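Long-range contacts in prolyl-tRNA synthetase (Naegleria fowleri, PDB 6UYH), which probably attaches proline to its cognate tRNA at the expense of ATP, as a class II aminoacyl-tRNA synthetase whose pocket binds halofuginone: residues Glu12-Val16 with Gln28-Lys32; Lys17-Phe22 with Ile280-Asp286. All coordinates share one frame; numbering follows the deposited sequence.

Contact 1 (Glu12-Val16 with Gln28-Lys32)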
loop_
_atom_site.group_PDB
_atom_site.type_symbol
_atom_site.label_atom_id
_atom_site.label_comp_id
_atom_site.label_asym_id
_atom_site.label_seq_id
_atom_site.Cartn_x
_atom_site.Cartn_y
_atom_site.Cartn_z
ATOM N N GLU A 12 -4.890 29.220 -9.522
ATOM C CA GLU A 12 -5.479 30.455 -9.011
ATOM C C GLU A 12 -7.001 30.335 -8.895
ATOM O O GLU A 12 -7.580 30.656 -7.854
ATOM C CB GLU A 12 -5.107 31.645 -9.903
ATOM N N GLY A 13 -7.652 29.869 -9.959
ATOM C CA GLY A 13 -9.099 29.774 -9.951
ATOM C C GLY A 13 -9.619 28.853 -11.029
ATOM O O GLY A 13 -8.939 28.565 -12.020
ATOM N N ILE A 14 -10.838 28.372 -10.806
ATOM C CA ILE A 14 -11.571 27.611 -11.812
ATOM C C ILE A 14 -12.195 28.617 -12.771
ATOM O O ILE A 14 -12.962 29.489 -12.349
ATOM C CB ILE A 14 -12.647 26.731 -11.158
ATOM C CG1 ILE A 14 -12.068 25.975 -9.956
ATOM C CG2 ILE A 14 -13.250 25.774 -12.172
ATOM C CD1 ILE A 14 -10.879 25.100 -10.292
ATOM N N ASP A 15 -11.852 28.530 -14.054
ATOM C CA ASP A 15 -12.303 29.477 -15.066
ATOM C C ASP A 15 -13.462 28.951 -15.900
ATOM O O ASP A 15 -13.910 29.647 -16.820
ATOM C CB ASP A 15 -11.137 29.850 -15.990
ATOM C CG ASP A 15 -9.954 30.420 -15.236
ATOM O OD1 ASP A 15 -10.160 31.299 -14.373
ATOM O OD2 ASP A 15 -8.818 29.977 -15.498
ATOM N N VAL A 16 -13.931 27.735 -15.631
ATOM C CA VAL A 16 -15.041 27.122 -16.352
ATOM C C VAL A 16 -16.005 26.559 -15.320
ATOM O O VAL A 16 -15.588 25.833 -14.412
ATOM C CB VAL A 16 -14.555 26.012 -17.306
ATOM C CG1 VAL A 16 -15.737 25.295 -17.938
ATOM C CG2 VAL A 16 -13.657 26.600 -18.386
ATOM N N GLN A 28 -9.930 21.093 -14.494
ATOM C CA GLN A 28 -9.392 22.234 -13.761
ATOM C C GLN A 28 -9.436 21.995 -12.257
ATOM O O GLN A 28 -8.485 22.336 -11.547
ATOM C CB GLN A 28 -10.144 23.509 -14.140
ATOM C CG GLN A 28 -9.854 23.968 -15.567
ATOM C CD GLN A 28 -10.234 25.416 -15.807
ATOM O OE1 GLN A 28 -10.189 26.242 -14.893
ATOM N NE2 GLN A 28 -10.625 25.728 -17.038
ATOM N N VAL A 29 -10.511 21.376 -11.756
ATOM C CA VAL A 29 -10.629 21.179 -10.312
ATOM C C VAL A 29 -9.606 20.158 -9.812
ATOM O O VAL A 29 -8.977 20.361 -8.766
ATOM C CB VAL A 29 -12.070 20.780 -9.935
ATOM C CG1 VAL A 29 -12.137 20.311 -8.482
ATOM C CG2 VAL A 29 -13.022 21.960 -10.147
ATOM N N ILE A 30 -9.420 19.041 -10.528
ATOM C CA ILE A 30 -8.519 18.022 -9.991
ATOM C C ILE A 30 -7.055 18.467 -10.077
ATOM O O ILE A 30 -6.236 18.058 -9.247
ATOM C CB ILE A 30 -8.724 16.657 -10.674
ATOM C CG1 ILE A 30 -8.299 16.705 -12.145
ATOM C CG2 ILE A 30 -10.177 16.152 -10.458
ATOM C CD1 ILE A 30 -8.659 15.437 -12.946
ATOM N N THR A 31 -6.703 19.308 -11.058
ATOM C CA THR A 31 -5.311 19.748 -11.182
ATOM C C THR A 31 -5.019 20.947 -10.289
ATOM O O THR A 31 -3.997 20.972 -9.591
ATOM C CB THR A 31 -4.959 20.092 -12.639
ATOM O OG1 THR A 31 -5.848 21.098 -13.149
ATOM C CG2 THR A 31 -5.012 18.841 -13.523
ATOM N N LYS A 32 -5.883 21.963 -10.317
ATOM C CA LYS A 32 -5.590 23.193 -9.586
ATOM C C LYS A 32 -5.728 23.015 -8.079
ATOM O O LYS A 32 -5.134 23.782 -7.315
ATOM C CB LYS A 32 -6.490 24.326 -10.087
ATOM C CG LYS A 32 -6.212 24.678 -11.536
ATOM C CD LYS A 32 -7.119 25.789 -12.054
ATOM C CE LYS A 32 -6.728 26.168 -13.478
ATOM N NZ LYS A 32 -7.549 27.287 -14.028
HETATM O O HOH W 1 -5.820 29.382 -12.735
#
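Gly13, Ile14 and Asp15 of the N-terminal arm lie against Gln28 and Lys32 on helix 22-32, the first helix of this class II synthetase chain. The arm has no regular structure here. It runs back along the helix it leads into, so the contact is local and lies at the surface. Gln28 and Lys32 stand one helical turn apart, and both side chains reach toward the arm.

The amide oxygen of Gln28 is the centre of the polar part. Asp15 N donates to Gln28 OE1 at 3.0 Å in a nearly straight bond, with an N-H...O angle of 177°. Lys32 NZ, from the same helix, donates to this oxygen from the other face of the amide plane. These two bonds should fix the rotation of the amide. Its NE2 end is held by Glu24 and also rests against Val16 CG2.

Lys32 is extended from CG onward, with every torsion beyond chi1 near 180°, which carries its ammonium out to the arm. There NZ donates to Gly13 O at 2.8 Å, meeting the carbonyl almost head-on at a C=O...N angle of 166°. In the Asp15 conformer given, OD2 lies 3.3 Å from Lys32 NZ in a salt bridge; a second conformer makes this less certain. Water 1 accepts from Lys32 NZ at 3.0 Å and, weakly, from Gly13 N. The ammonium thus gathers a carbonyl, an amide oxygen and a water, with the carboxylate in at least one conformer.

The apolar part lies beside this cluster. Leu352 of helix 343-353 touches both Ile14 and Lys32, and Trp25 also packs on Ile14. Within the contact, Ile14 turns its CD1 end onto the helix, where it meets Val29 CG2 at 3.8 Å.

Contact 2 (Lys17-Phe22 with Ile280-Asp286)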
loop_
_atom_site.group_PDB
_atom_site.type_symbol
_atom_site.label_atom_id
_atom_site.label_comp_id
_atom_site.label_asym_id
_atom_site.label_seq_id
_atom_site.Cartn_x
_atom_site.Cartn_y
_atom_site.Cartn_z
ATOM N N LYS A 17 -17.289 26.871 -15.466
ATOM C CA LYS A 17 -18.280 26.454 -14.482
ATOM C C LYS A 17 -18.654 24.986 -14.650
ATOM O O LYS A 17 -18.604 24.426 -15.746
ATOM C CB LYS A 17 -19.535 27.324 -14.582
ATOM C CG LYS A 17 -19.296 28.769 -14.151
ATOM C CD LYS A 17 -20.561 29.616 -14.257
ATOM C CE LYS A 17 -21.585 29.243 -13.189
ATOM N NZ LYS A 17 -21.052 29.417 -11.803
ATOM N N LYS A 18 -19.032 24.364 -13.529
ATOM C CA LYS A 18 -19.423 22.957 -13.541
ATOM C C LYS A 18 -20.578 22.723 -14.506
ATOM O O LYS A 18 -20.629 21.693 -15.186
ATOM C CB LYS A 18 -19.801 22.525 -12.125
ATOM C CG LYS A 18 -19.848 21.020 -11.888
ATOM C CD LYS A 18 -20.172 20.724 -10.424
ATOM C CE LYS A 18 -20.116 19.244 -10.133
ATOM N NZ LYS A 18 -20.440 18.949 -8.689
ATOM N N GLN A 19 -21.493 23.688 -14.597
ATOM C CA GLN A 19 -22.678 23.651 -15.449
ATOM C C GLN A 19 -22.389 24.004 -16.905
ATOM O O GLN A 19 -23.271 23.832 -17.753
ATOM C CB GLN A 19 -23.726 24.634 -14.904
ATOM C CG GLN A 19 -23.373 26.105 -15.183
ATOM C CD GLN A 19 -24.008 27.099 -14.211
ATOM O OE1 GLN A 19 -24.458 28.171 -14.613
ATOM N NE2 GLN A 19 -24.018 26.756 -12.931
ATOM N N GLU A 20 -21.211 24.554 -17.208
ATOM C CA GLU A 20 -20.884 24.986 -18.567
ATOM C C GLU A 20 -20.225 23.880 -19.387
ATOM O O GLU A 20 -20.577 23.659 -20.550
ATOM C CB GLU A 20 -19.945 26.206 -18.533
ATOM C CG GLU A 20 -20.632 27.531 -18.301
ATOM C CD GLU A 20 -19.643 28.669 -18.072
ATOM O OE1 GLU A 20 -18.429 28.403 -17.913
ATOM O OE2 GLU A 20 -20.089 29.831 -18.032
ATOM N N ASN A 21 -19.222 23.228 -18.813
ATOM C CA ASN A 21 -18.457 22.205 -19.522
ATOM C C ASN A 21 -17.918 21.284 -18.435
ATOM O O ASN A 21 -16.912 21.603 -17.792
ATOM C CB ASN A 21 -17.339 22.820 -20.357
ATOM C CG ASN A 21 -16.585 21.787 -21.186
ATOM O OD1 ASN A 21 -16.429 20.639 -20.782
ATOM N ND2 ASN A 21 -16.115 22.201 -22.354
ATOM N N PHE A 22 -18.610 20.166 -18.217
ATOM C CA PHE A 22 -18.322 19.340 -17.055
ATOM C C PHE A 22 -16.927 18.743 -17.134
ATOM O O PHE A 22 -16.234 18.638 -16.114
ATOM C CB PHE A 22 -19.386 18.240 -16.923
ATOM C CG PHE A 22 -19.323 17.476 -15.625
ATOM C CD1 PHE A 22 -19.255 18.143 -14.411
ATOM C CD2 PHE A 22 -19.362 16.090 -15.617
ATOM C CE1 PHE A 22 -19.189 17.436 -13.210
ATOM C CE2 PHE A 22 -19.309 15.376 -14.421
ATOM C CZ PHE A 22 -19.226 16.055 -13.214
ATOM N N ILE A 280 -15.441 13.799 -5.978
ATOM C CA ILE A 280 -15.191 15.103 -6.579
ATOM C C ILE A 280 -16.353 15.527 -7.479
ATOM O O ILE A 280 -16.811 16.673 -7.424
ATOM C CB ILE A 280 -13.862 15.076 -7.348
ATOM C CG1 ILE A 280 -12.709 14.810 -6.372
ATOM C CG2 ILE A 280 -13.684 16.371 -8.142
ATOM C CD1 ILE A 280 -11.373 14.568 -7.066
ATOM N N MET A 281 -16.840 14.617 -8.335
ATOM C CA MET A 281 -17.936 14.979 -9.226
ATOM C C MET A 281 -19.204 15.322 -8.458
ATOM O O MET A 281 -19.987 16.171 -8.908
ATOM C CB MET A 281 -18.229 13.850 -10.222
ATOM C CG MET A 281 -17.154 13.692 -11.288
ATOM S SD MET A 281 -17.554 12.310 -12.401
ATOM C CE MET A 281 -16.177 12.437 -13.545
ATOM N N VAL A 282 -19.440 14.663 -7.318
ATOM C CA VAL A 282 -20.644 14.946 -6.539
ATOM C C VAL A 282 -20.513 16.286 -5.816
ATOM O O VAL A 282 -21.408 17.137 -5.894
ATOM C CB VAL A 282 -20.943 13.792 -5.560
ATOM C CG1 VAL A 282 -22.065 14.185 -4.602
ATOM C CG2 VAL A 282 -21.328 12.517 -6.322
ATOM N N HIS A 283 -19.387 16.512 -5.129
ATOM C CA HIS A 283 -19.289 17.625 -4.181
ATOM C C HIS A 283 -18.559 18.861 -4.697
ATOM O O HIS A 283 -18.745 19.941 -4.123
ATOM C CB HIS A 283 -18.570 17.188 -2.898
ATOM C CG HIS A 283 -19.276 16.113 -2.143
ATOM N ND1 HIS A 283 -20.588 16.217 -1.741
ATOM C CD2 HIS A 283 -18.828 14.927 -1.670
ATOM C CE1 HIS A 283 -20.928 15.124 -1.079
ATOM N NE2 HIS A 283 -19.877 14.326 -1.023
ATOM N N GLY A 284 -17.716 18.744 -5.720
ATOM C CA GLY A 284 -16.993 19.914 -6.201
ATOM C C GLY A 284 -17.929 21.000 -6.705
ATOM O O GLY A 284 -19.058 20.736 -7.126
ATOM N N ASP A 285 -17.459 22.247 -6.649
ATOM C CA ASP A 285 -18.270 23.379 -7.074
ATOM C C ASP A 285 -17.395 24.332 -7.897
ATOM O O ASP A 285 -16.271 24.001 -8.282
ATOM C CB ASP A 285 -18.952 24.046 -5.860
ATOM C CG ASP A 285 -17.966 24.743 -4.919
ATOM O OD1 ASP A 285 -16.784 24.915 -5.275
ATOM O OD2 ASP A 285 -18.388 25.137 -3.809
ATOM N N ASP A 286 -17.917 25.528 -8.171
ATOM C CA ASP A 286 -17.229 26.444 -9.071
ATOM C C ASP A 286 -16.065 27.166 -8.410
ATOM O O ASP A 286 -15.326 27.879 -9.099
ATOM C CB ASP A 286 -18.218 27.459 -9.652
ATOM C CG ASP A 286 -19.186 26.817 -10.641
ATOM O OD1 ASP A 286 -18.863 25.741 -11.179
ATOM O OD2 ASP A 286 -20.262 27.389 -10.880
HETATM O O HOH W 2 -21.914 25.526 -12.296
#
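Lys18 points its extended side chain at the C-terminal end of helix 274-283, part of the class II catalytic core, and its ammonium binds two backbone carbonyls there. CG lies opposite the backbone N (chi1 -163°), and the chain stays straight from there to NZ. NZ donates to Met281 O at 2.8 Å and to Gly284 O at 2.7 Å. It sits above the carbonyl plane of Met281, 42° out of it, and is less tilted from that of Gly284. A positive charge here would suit the negative end of the helix dipole.

Asp286 faces the arm from beyond the helix end. Its carboxylate uses one oxygen for the backbone and the other for a side chain. Lys18 N meets OD1 on the syn side at 2.7 Å, in a nearly straight bond. Lys17 crosses the aspartate at about a right angle and bends at chi3 and chi4, which folds its NZ back to OD2 in a salt bridge. The modelled separation of Lys17 NZ and Asp286 OD2 is very short, so its exact length is doubtful. Water 2 donates to Asp286 OD2 and accepts from Gln19 N at 3.0 Å.

Phe22 and Met281 make the apolar part and cross at about a right angle. Ile227 of strand 219-227 touches both. The sulfur approaches the ring obliquely in a Met-aromatic contact, with SD 5.2 Å from the centroid of the Phe22 ring. The nearest atoms of the pair are Phe22 CZ and Met281 CG, 3.7 Å apart.

Contacts 1 and 2 follow each other along the N-terminal arm, and their centres lie about 10 Å apart. In contact 1 the arm holds to its own following helix. In contact 2 it holds to the catalytic core, 258 residues on at the closest ends. The two meet directly where Ile14 CB packs 3.6 Å from Asp286 O. A second junction joins the helices, with Ile30 CG2 3.9 Å from Ile280 CD1. In contact 2 the side chain of Met281 is about 11 Å from the bound ATP analogue. Ile30 of segment 28-32 touches Phe159 of that analogue's pocket, so the helix backs onto the pocket wall without either contact lining it.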